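Local atomic coordinates of tylactone synthase starter module and modules 1 & 2 (Streptomyces fradiae, PDB entry 2Z5L), a protein that probably catalyses NADPH-dependent reduction of a beta-keto group on the growing polyketide, setting its chirality, as the first ketoreductase of the tylosin polyketide synthase. Residues S111-V116 with V122-A127; P117-V122 with E357-V362; Q130-I135 with A140-L145. One frame throughout, in Å; residues are numbered along the deposited sequence.

Contact 1: residues S111-V116 with V122-A127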
loop_
_atom_site.group_PDB
_atom_site.type_symbol
_atom_site.label_atom_id
_atom_site.label_comp_id
_atom_site.label_asym_id
_atom_site.label_seq_id
_atom_site.Cartn_x
_atom_site.Cartn_y
_atom_site.Cartn_z
ATOM N N SER A 111 -13.163 13.301 -7.815
ATOM C CA SER A 111 -13.821 12.553 -6.747
ATOM C C SER A 111 -13.464 13.002 -5.334
ATOM O O SER A 111 -12.291 13.101 -4.973
ATOM C CB SER A 111 -13.489 11.063 -6.880
ATOM O OG SER A 111 -13.973 10.328 -5.773
ATOM N N LEU A 112 -14.493 13.270 -4.543
ATOM C CA LEU A 112 -14.307 13.668 -3.163
ATOM C C LEU A 112 -14.665 12.490 -2.252
ATOM O O LEU A 112 -14.686 12.620 -1.027
ATOM C CB LEU A 112 -15.195 14.875 -2.838
ATOM C CG LEU A 112 -14.828 16.157 -3.607
ATOM C CD1 LEU A 112 -15.800 17.286 -3.257
ATOM C CD2 LEU A 112 -13.399 16.561 -3.267
ATOM N N LEU A 113 -14.925 11.327 -2.842
ATOM C CA LEU A 113 -15.291 10.164 -2.044
ATOM C C LEU A 113 -14.200 9.799 -1.045
ATOM O O LEU A 113 -14.490 9.299 0.041
ATOM C CB LEU A 113 -15.573 8.961 -2.943
ATOM C CG LEU A 113 -16.702 9.116 -3.964
ATOM C CD1 LEU A 113 -16.740 7.881 -4.814
ATOM C CD2 LEU A 113 -18.052 9.346 -3.257
ATOM N N GLY A 114 -12.949 10.069 -1.406
ATOM C CA GLY A 114 -11.839 9.740 -0.527
ATOM C C GLY A 114 -11.698 10.599 0.719
ATOM O O GLY A 114 -10.861 10.314 1.574
ATOM N N LEU A 115 -12.501 11.651 0.837
ATOM C CA LEU A 115 -12.415 12.513 2.019
ATOM C C LEU A 115 -13.112 11.878 3.217
ATOM O O LEU A 115 -13.028 12.379 4.346
ATOM C CB LEU A 115 -13.013 13.893 1.723
ATOM C CG LEU A 115 -12.230 14.710 0.673
ATOM C CD1 LEU A 115 -12.895 16.063 0.449
ATOM C CD2 LEU A 115 -10.806 14.903 1.128
ATOM N N VAL A 116 -13.806 10.773 2.967
ATOM C CA VAL A 116 -14.499 10.053 4.034
ATOM C C VAL A 116 -13.565 8.967 4.559
ATOM O O VAL A 116 -13.219 8.042 3.833
ATOM C CB VAL A 116 -15.795 9.389 3.534
ATOM C CG1 VAL A 116 -16.414 8.560 4.656
ATOM C CG2 VAL A 116 -16.773 10.449 3.058
ATOM N N VAL A 122 -13.102 3.633 0.172
ATOM C CA VAL A 122 -12.145 3.032 -0.753
ATOM C C VAL A 122 -12.881 2.098 -1.701
ATOM O O VAL A 122 -12.633 2.084 -2.909
ATOM C CB VAL A 122 -11.080 2.238 -0.008
ATOM C CG1 VAL A 122 -10.007 1.749 -0.994
ATOM C CG2 VAL A 122 -10.455 3.118 1.052
ATOM N N ARG A 123 -13.798 1.318 -1.142
ATOM C CA ARG A 123 -14.574 0.395 -1.945
ATOM C C ARG A 123 -15.389 1.166 -2.978
ATOM O O ARG A 123 -15.373 0.821 -4.162
ATOM C CB ARG A 123 -15.497 -0.446 -1.059
ATOM C CG ARG A 123 -14.758 -1.325 -0.053
ATOM C CD ARG A 123 -15.733 -2.256 0.649
ATOM N NE ARG A 123 -15.094 -3.041 1.699
ATOM C CZ ARG A 123 -14.924 -2.622 2.949
ATOM N NH1 ARG A 123 -15.354 -1.420 3.319
ATOM N NH2 ARG A 123 -14.319 -3.404 3.830
ATOM N N THR A 124 -16.065 2.225 -2.533
ATOM C CA THR A 124 -16.884 3.038 -3.421
ATOM C C THR A 124 -16.040 3.810 -4.427
ATOM O O THR A 124 -16.516 4.115 -5.515
ATOM C CB THR A 124 -17.745 4.055 -2.650
ATOM O OG1 THR A 124 -18.382 3.414 -1.535
ATOM C CG2 THR A 124 -18.829 4.610 -3.572
ATOM N N SER A 125 -14.800 4.129 -4.052
ATOM C CA SER A 125 -13.894 4.860 -4.928
ATOM C C SER A 125 -13.471 3.935 -6.061
ATOM O O SER A 125 -13.419 4.338 -7.229
ATOM C CB SER A 125 -12.657 5.349 -4.153
ATOM O OG SER A 125 -12.997 6.383 -3.240
ATOM N N ILE A 126 -13.163 2.691 -5.713
ATOM C CA ILE A 126 -12.779 1.706 -6.710
ATOM C C ILE A 126 -13.969 1.524 -7.653
ATOM O O ILE A 126 -13.804 1.485 -8.876
ATOM C CB ILE A 126 -12.352 0.373 -6.017
ATOM C CG1 ILE A 126 -10.973 0.585 -5.382
ATOM C CG2 ILE A 126 -12.331 -0.796 -7.027
ATOM C CD1 ILE A 126 -10.480 -0.551 -4.568
ATOM N N ALA A 127 -15.168 1.457 -7.075
ATOM C CA ALA A 127 -16.408 1.315 -7.834
ATOM C C ALA A 127 -16.589 2.475 -8.833
ATOM O O ALA A 127 -17.058 2.269 -9.947
ATOM C CB ALA A 127 -17.605 1.264 -6.877
HETATM O O HOH W 1 -12.496 8.464 -4.826
#
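L113 lies against the flank of helix 119-135, along its V122-A127 part, and meets two consecutive residues there. Its CB comes 3.7 Å from S125 OG, while at the branch end L113 CD1 lies 3.8 Å from T124 O. CD1 also packs on the methyl CG2 of T124 at 4.1 Å, the two side chains crossing at about a right angle. Threonine suits this place because its two branches do different work: with OG1 beside the backbone N (chi1 -46°), the hydroxyl bonds to D120 O one turn back and to G85 N, and CG2 is left for the leucine. S125 likewise turns its hydroxyl to its own helix, bonding to A121 O, and at the same time accepts from water 1, its OG 2.7 Å from the water O.

The setting is the beta-alpha connection of a Rossmann-like unit, in which strand 107-111 ends and the chain doubles back into helix 119-135. Water 1 spans this corner, its O also 2.6 Å from S111 OG. That same OG accepts from L113 N at 3.2 Å, an ST turn that helps hold the backbone from which L113 projects. Further out, the backbone of S111 is hydrogen-bonded to W143 and L145, and that of L112 to V53, while P55 and L128 pack round the L113 side chain.

Contact 2: residues P117-V122 with E357-V362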
loop_
_atom_site.group_PDB
_atom_site.type_symbol
_atom_site.label_atom_id
_atom_site.label_comp_id
_atom_site.label_asym_id
_atom_site.label_seq_id
_atom_site.Cartn_x
_atom_site.Cartn_y
_atom_site.Cartn_z
ATOM N N PRO A 117 -13.135 9.083 5.830
ATOM C CA PRO A 117 -12.233 8.118 6.473
ATOM C C PRO A 117 -12.875 6.756 6.714
ATOM O O PRO A 117 -13.269 6.442 7.832
ATOM C CB PRO A 117 -11.877 8.798 7.796
ATOM C CG PRO A 117 -12.069 10.247 7.511
ATOM C CD PRO A 117 -13.332 10.259 6.696
ATOM N N SER A 118 -12.983 5.943 5.677
ATOM C CA SER A 118 -13.572 4.628 5.852
ATOM C C SER A 118 -13.176 3.748 4.688
ATOM O O SER A 118 -12.923 4.237 3.586
ATOM C CB SER A 118 -15.095 4.725 5.907
ATOM O OG SER A 118 -15.630 4.888 4.602
ATOM N N THR A 119 -13.130 2.448 4.940
ATOM C CA THR A 119 -12.779 1.500 3.903
ATOM C C THR A 119 -13.896 1.471 2.874
ATOM O O THR A 119 -13.665 1.215 1.695
ATOM C CB THR A 119 -12.580 0.100 4.474
ATOM O OG1 THR A 119 -11.557 0.137 5.475
ATOM C CG2 THR A 119 -12.154 -0.849 3.372
ATOM N N ASP A 120 -15.114 1.737 3.326
ATOM C CA ASP A 120 -16.259 1.761 2.429
ATOM C C ASP A 120 -16.003 2.801 1.352
ATOM O O ASP A 120 -16.402 2.634 0.200
ATOM C CB ASP A 120 -17.527 2.123 3.197
ATOM C CG ASP A 120 -18.326 0.912 3.594
ATOM O OD1 ASP A 120 -17.698 -0.123 3.922
ATOM O OD2 ASP A 120 -19.582 1.002 3.586
ATOM N N ALA A 121 -15.343 3.882 1.747
ATOM C CA ALA A 121 -15.021 4.960 0.826
ATOM C C ALA A 121 -14.084 4.429 -0.247
ATOM O O ALA A 121 -14.228 4.765 -1.415
ATOM C CB ALA A 121 -14.366 6.120 1.582
ATOM N N VAL A 122 -13.102 3.633 0.172
ATOM C CA VAL A 122 -12.145 3.032 -0.753
ATOM C C VAL A 122 -12.881 2.098 -1.701
ATOM O O VAL A 122 -12.633 2.084 -2.909
ATOM C CB VAL A 122 -11.080 2.238 -0.008
ATOM C CG1 VAL A 122 -10.007 1.749 -0.994
ATOM C CG2 VAL A 122 -10.455 3.118 1.052
ATOM N N GLU A 357 -15.905 -8.925 -3.055
ATOM C CA GLU A 357 -15.491 -10.072 -2.248
ATOM C C GLU A 357 -13.978 -10.265 -2.292
ATOM O O GLU A 357 -13.350 -10.506 -1.265
ATOM C CB GLU A 357 -16.166 -11.360 -2.746
ATOM C CG GLU A 357 -17.691 -11.419 -2.546
ATOM C CD GLU A 357 -18.461 -10.448 -3.444
ATOM O OE1 GLU A 357 -19.688 -10.283 -3.227
ATOM O OE2 GLU A 357 -17.846 -9.860 -4.366
ATOM N N SER A 358 -13.391 -10.169 -3.488
ATOM C CA SER A 358 -11.942 -10.359 -3.625
ATOM C C SER A 358 -11.142 -9.321 -2.830
ATOM O O SER A 358 -10.101 -9.634 -2.248
ATOM C CB SER A 358 -11.524 -10.328 -5.106
ATOM O OG SER A 358 -11.825 -9.084 -5.724
ATOM N N PHE A 359 -11.647 -8.090 -2.803
ATOM C CA PHE A 359 -10.983 -7.008 -2.079
ATOM C C PHE A 359 -10.963 -7.311 -0.582
ATOM O O PHE A 359 -10.018 -6.963 0.132
ATOM C CB PHE A 359 -11.688 -5.669 -2.346
ATOM C CG PHE A 359 -11.041 -4.490 -1.664
ATOM C CD1 PHE A 359 -11.409 -4.117 -0.370
ATOM C CD2 PHE A 359 -10.065 -3.753 -2.314
ATOM C CE1 PHE A 359 -10.802 -3.014 0.267
ATOM C CE2 PHE A 359 -9.454 -2.652 -1.692
ATOM C CZ PHE A 359 -9.826 -2.286 -0.397
ATOM N N GLU A 360 -12.012 -7.967 -0.105
ATOM C CA GLU A 360 -12.081 -8.309 1.306
ATOM C C GLU A 360 -11.207 -9.494 1.608
ATOM O O GLU A 360 -10.526 -9.544 2.627
ATOM C CB GLU A 360 -13.523 -8.614 1.715
ATOM C CG GLU A 360 -14.363 -7.376 1.899
ATOM C CD GLU A 360 -13.740 -6.424 2.912
ATOM O OE1 GLU A 360 -13.601 -6.801 4.106
ATOM O OE2 GLU A 360 -13.373 -5.301 2.501
ATOM N N THR A 361 -11.233 -10.464 0.713
ATOM C CA THR A 361 -10.438 -11.663 0.904
ATOM C C THR A 361 -8.964 -11.295 0.977
ATOM O O THR A 361 -8.203 -11.864 1.761
ATOM C CB THR A 361 -10.696 -12.637 -0.247
ATOM O OG1 THR A 361 -12.057 -13.088 -0.184
ATOM C CG2 THR A 361 -9.761 -13.820 -0.164
ATOM N N VAL A 362 -8.572 -10.305 0.183
ATOM C CA VAL A 362 -7.181 -9.889 0.157
ATOM C C VAL A 362 -6.751 -9.104 1.385
ATOM O O VAL A 362 -5.642 -9.299 1.902
ATOM C CB VAL A 362 -6.885 -9.080 -1.118
ATOM C CG1 VAL A 362 -5.459 -8.494 -1.073
ATOM C CG2 VAL A 362 -7.031 -9.994 -2.313
#
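F359 makes the apolar part of this contact by pointing its ring at two residues in the first turn of helix 119-135. The methyl CG2 of T119 sits at the ring edge, near its plane, 4.0 Å from CE1. The methyl CG1 of V122 approaches obliquely and lies 4.1 Å from CZ. Carrying CG anti to its backbone N (chi1 -178°), the phenylalanine spans a gap in which no CA pair comes closer than 10.2 Å, a distance that a long flat side chain can fill between small branched ones.

The polar interactions lie beside these apolar contacts. E360 OE2, in the plane of the F359 ring at its edge, forms a salt bridge with R123 NH2, and R123 NH1 pairs with D120 OD1, so one guanidinium lies between two carboxylates and probably eases their mutual repulsion. S118 is the N-cap, its OG accepting from A121 N at 3.0 Å.

Among its neighbours, the contact joins helix 119-135 to helix 356-376, which by analogy with other ketoreductases probably belongs to the catalytic subdomain. Q164 of helix 160-175 touches T119, V122 and F359, while A403 and A406 of helix 402-419 provide small side chains against the phenylalanine.

Contact 3: residues Q130-I135 with A140-L145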
loop_
_atom_site.group_PDB
_atom_site.type_symbol
_atom_site.label_atom_id
_atom_site.label_comp_id
_atom_site.label_asym_id
_atom_site.label_seq_id
_atom_site.Cartn_x
_atom_site.Cartn_y
_atom_site.Cartn_z
ATOM N N GLN A 130 -14.224 1.923 -11.796
ATOM C CA GLN A 130 -14.767 0.812 -12.572
ATOM C C GLN A 130 -15.950 1.231 -13.414
ATOM O O GLN A 130 -16.122 0.759 -14.552
ATOM C CB GLN A 130 -15.215 -0.328 -11.658
ATOM C CG GLN A 130 -14.104 -0.969 -10.848
ATOM C CD GLN A 130 -14.643 -1.998 -9.871
ATOM O OE1 GLN A 130 -15.592 -1.726 -9.128
ATOM N NE2 GLN A 130 -14.045 -3.185 -9.864
ATOM N N ALA A 131 -16.770 2.113 -12.851
ATOM C CA ALA A 131 -17.958 2.592 -13.544
ATOM C C ALA A 131 -17.607 3.499 -14.715
ATOM O O ALA A 131 -18.238 3.424 -15.768
ATOM C CB ALA A 131 -18.866 3.329 -12.561
ATOM N N VAL A 132 -16.597 4.345 -14.527
ATOM C CA VAL A 132 -16.167 5.265 -15.573
ATOM C C VAL A 132 -15.627 4.501 -16.771
ATOM O O VAL A 132 -15.835 4.883 -17.924
ATOM C CB VAL A 132 -15.074 6.216 -15.068
ATOM C CG1 VAL A 132 -14.545 7.046 -16.222
ATOM C CG2 VAL A 132 -15.640 7.122 -13.985
ATOM N N SER A 133 -14.926 3.416 -16.477
ATOM C CA SER A 133 -14.354 2.565 -17.497
ATOM C C SER A 133 -15.505 1.872 -18.222
ATOM O O SER A 133 -15.511 1.783 -19.449
ATOM C CB SER A 133 -13.434 1.532 -16.840
ATOM O OG SER A 133 -12.786 0.710 -17.787
ATOM N N ASP A 134 -16.491 1.399 -17.462
ATOM C CA ASP A 134 -17.638 0.716 -18.052
ATOM C C ASP A 134 -18.428 1.595 -19.027
ATOM O O ASP A 134 -18.745 1.168 -20.134
ATOM C CB ASP A 134 -18.589 0.201 -16.960
ATOM C CG ASP A 134 -17.925 -0.790 -16.012
ATOM O OD1 ASP A 134 -17.154 -1.659 -16.484
ATOM O OD2 ASP A 134 -18.190 -0.708 -14.788
ATOM N N ILE A 135 -18.750 2.814 -18.611
ATOM C CA ILE A 135 -19.506 3.732 -19.456
ATOM C C ILE A 135 -18.821 3.974 -20.802
ATOM O O ILE A 135 -19.456 4.406 -21.771
ATOM C CB ILE A 135 -19.705 5.072 -18.740
ATOM C CG1 ILE A 135 -20.503 4.834 -17.452
ATOM C CG2 ILE A 135 -20.415 6.060 -19.650
ATOM C CD1 ILE A 135 -20.711 6.078 -16.636
ATOM N N ALA A 140 -11.608 11.131 -20.652
ATOM C CA ALA A 140 -11.993 11.273 -19.245
ATOM C C ALA A 140 -10.779 11.113 -18.329
ATOM O O ALA A 140 -9.908 10.288 -18.586
ATOM C CB ALA A 140 -13.058 10.240 -18.890
ATOM N N ARG A 141 -10.720 11.918 -17.275
ATOM C CA ARG A 141 -9.621 11.848 -16.315
ATOM C C ARG A 141 -10.187 11.762 -14.905
ATOM O O ARG A 141 -10.964 12.621 -14.484
ATOM C CB ARG A 141 -8.708 13.082 -16.420
ATOM C CG ARG A 141 -7.834 13.132 -17.674
ATOM C CD ARG A 141 -6.846 11.979 -17.702
ATOM N NE ARG A 141 -6.153 11.883 -18.979
ATOM C CZ ARG A 141 -5.219 10.976 -19.255
ATOM N NH1 ARG A 141 -4.867 10.089 -18.338
ATOM N NH2 ARG A 141 -4.637 10.950 -20.449
ATOM N N VAL A 142 -9.791 10.728 -14.173
ATOM C CA VAL A 142 -10.280 10.552 -12.816
ATOM C C VAL A 142 -9.242 10.989 -11.806
ATOM O O VAL A 142 -8.137 10.464 -11.771
ATOM C CB VAL A 142 -10.660 9.084 -12.534
ATOM C CG1 VAL A 142 -11.275 8.972 -11.132
ATOM C CG2 VAL A 142 -11.650 8.593 -13.586
ATOM N N TRP A 143 -9.602 11.965 -10.988
ATOM C CA TRP A 143 -8.689 12.444 -9.975
ATOM C C TRP A 143 -9.298 12.165 -8.610
ATOM O O TRP A 143 -10.453 12.490 -8.365
ATOM C CB TRP A 143 -8.433 13.938 -10.153
ATOM C CG TRP A 143 -7.459 14.234 -11.244
ATOM C CD1 TRP A 143 -7.711 14.292 -12.581
ATOM C CD2 TRP A 143 -6.059 14.475 -11.086
ATOM N NE1 TRP A 143 -6.550 14.557 -13.271
ATOM C CE2 TRP A 143 -5.521 14.674 -12.375
ATOM C CE3 TRP A 143 -5.207 14.542 -9.977
ATOM C CZ2 TRP A 143 -4.159 14.936 -12.586
ATOM C CZ3 TRP A 143 -3.859 14.802 -10.185
ATOM C CH2 TRP A 143 -3.348 14.997 -11.482
ATOM N N ALA A 144 -8.526 11.540 -7.730
ATOM C CA ALA A 144 -9.026 11.231 -6.410
ATOM C C ALA A 144 -8.395 12.153 -5.382
ATOM O O ALA A 144 -7.171 12.173 -5.209
ATOM C CB ALA A 144 -8.740 9.778 -6.059
ATOM N N LEU A 145 -9.235 12.927 -4.704
ATOM C CA LEU A 145 -8.757 13.836 -3.673
ATOM C C LEU A 145 -8.851 13.125 -2.338
ATOM O O LEU A 145 -9.775 12.351 -2.107
ATOM C CB LEU A 145 -9.596 15.109 -3.645
ATOM C CG LEU A 145 -9.615 15.903 -4.956
ATOM C CD1 LEU A 145 -10.400 17.192 -4.742
ATOM C CD2 LEU A 145 -8.213 16.197 -5.408
#
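V132 points its forked side chain from the C-terminal part of helix 119-135 at the face of strand 140-147, where A140 and V142 point back at it. The branch CG1, anti to the backbone N (chi1 174°), bridges the two strand residues. It lies 4.4 Å from A140 CB at the start of the strand and 4.2 Å from V142 CG2 two residues on. The other methyl of V132, CG2, also approaches V142 CG2, at 4.3 Å, so this one strand methyl faces the fork of the helix valine. V142 presents CG2 because its own CG1 takes the position anti to the backbone N (chi1 -175°).

Residue types fit the spacing. Alanine is small enough for the end of the strand where the backbones come closest, V132 CA lying 8.2 Å from A140 CA, while the bulkier valine of the next inward-pointing position fills more of the interface. The beta alternation directs R141 away from the helix, its NH1 bonded to P177 O and W180 O. W143, on the same face as R141, packs on V223 and L224 of helix 214-224. L95 and M99 of helix 88-99 close in on V132, making it part of an apolar layer shared by two helices.

Strand 140-147 runs parallel to its neighbours 107-111 and 180-186. A helix packed on the strand it leads into, through small and branched aliphatic side chains, is the second half of a beta-alpha-beta crossover, the repeating element of Rossmann-like folds such as this one.

In the fold
From the N terminus, strand 107-111 leads into contact 1, which closes a loop of only five residues before the chain continues along helix 119-135. Contact 2 begins inside that loop and closes more than 230 residues later, so the two cross; they share V122, and I126 touches F359. Contact 3 opens after contact 1 has closed, spans the four residues between its segments and is nested within the long loop of contact 2. Contacts 1 and 3 together hold the N- and C-terminal parts of helix 119-135 in its beta-alpha-beta unit, and the two contacts touch where L112 packs on L145. Contact 2 ties that unit to helix 356-376, far along the chain.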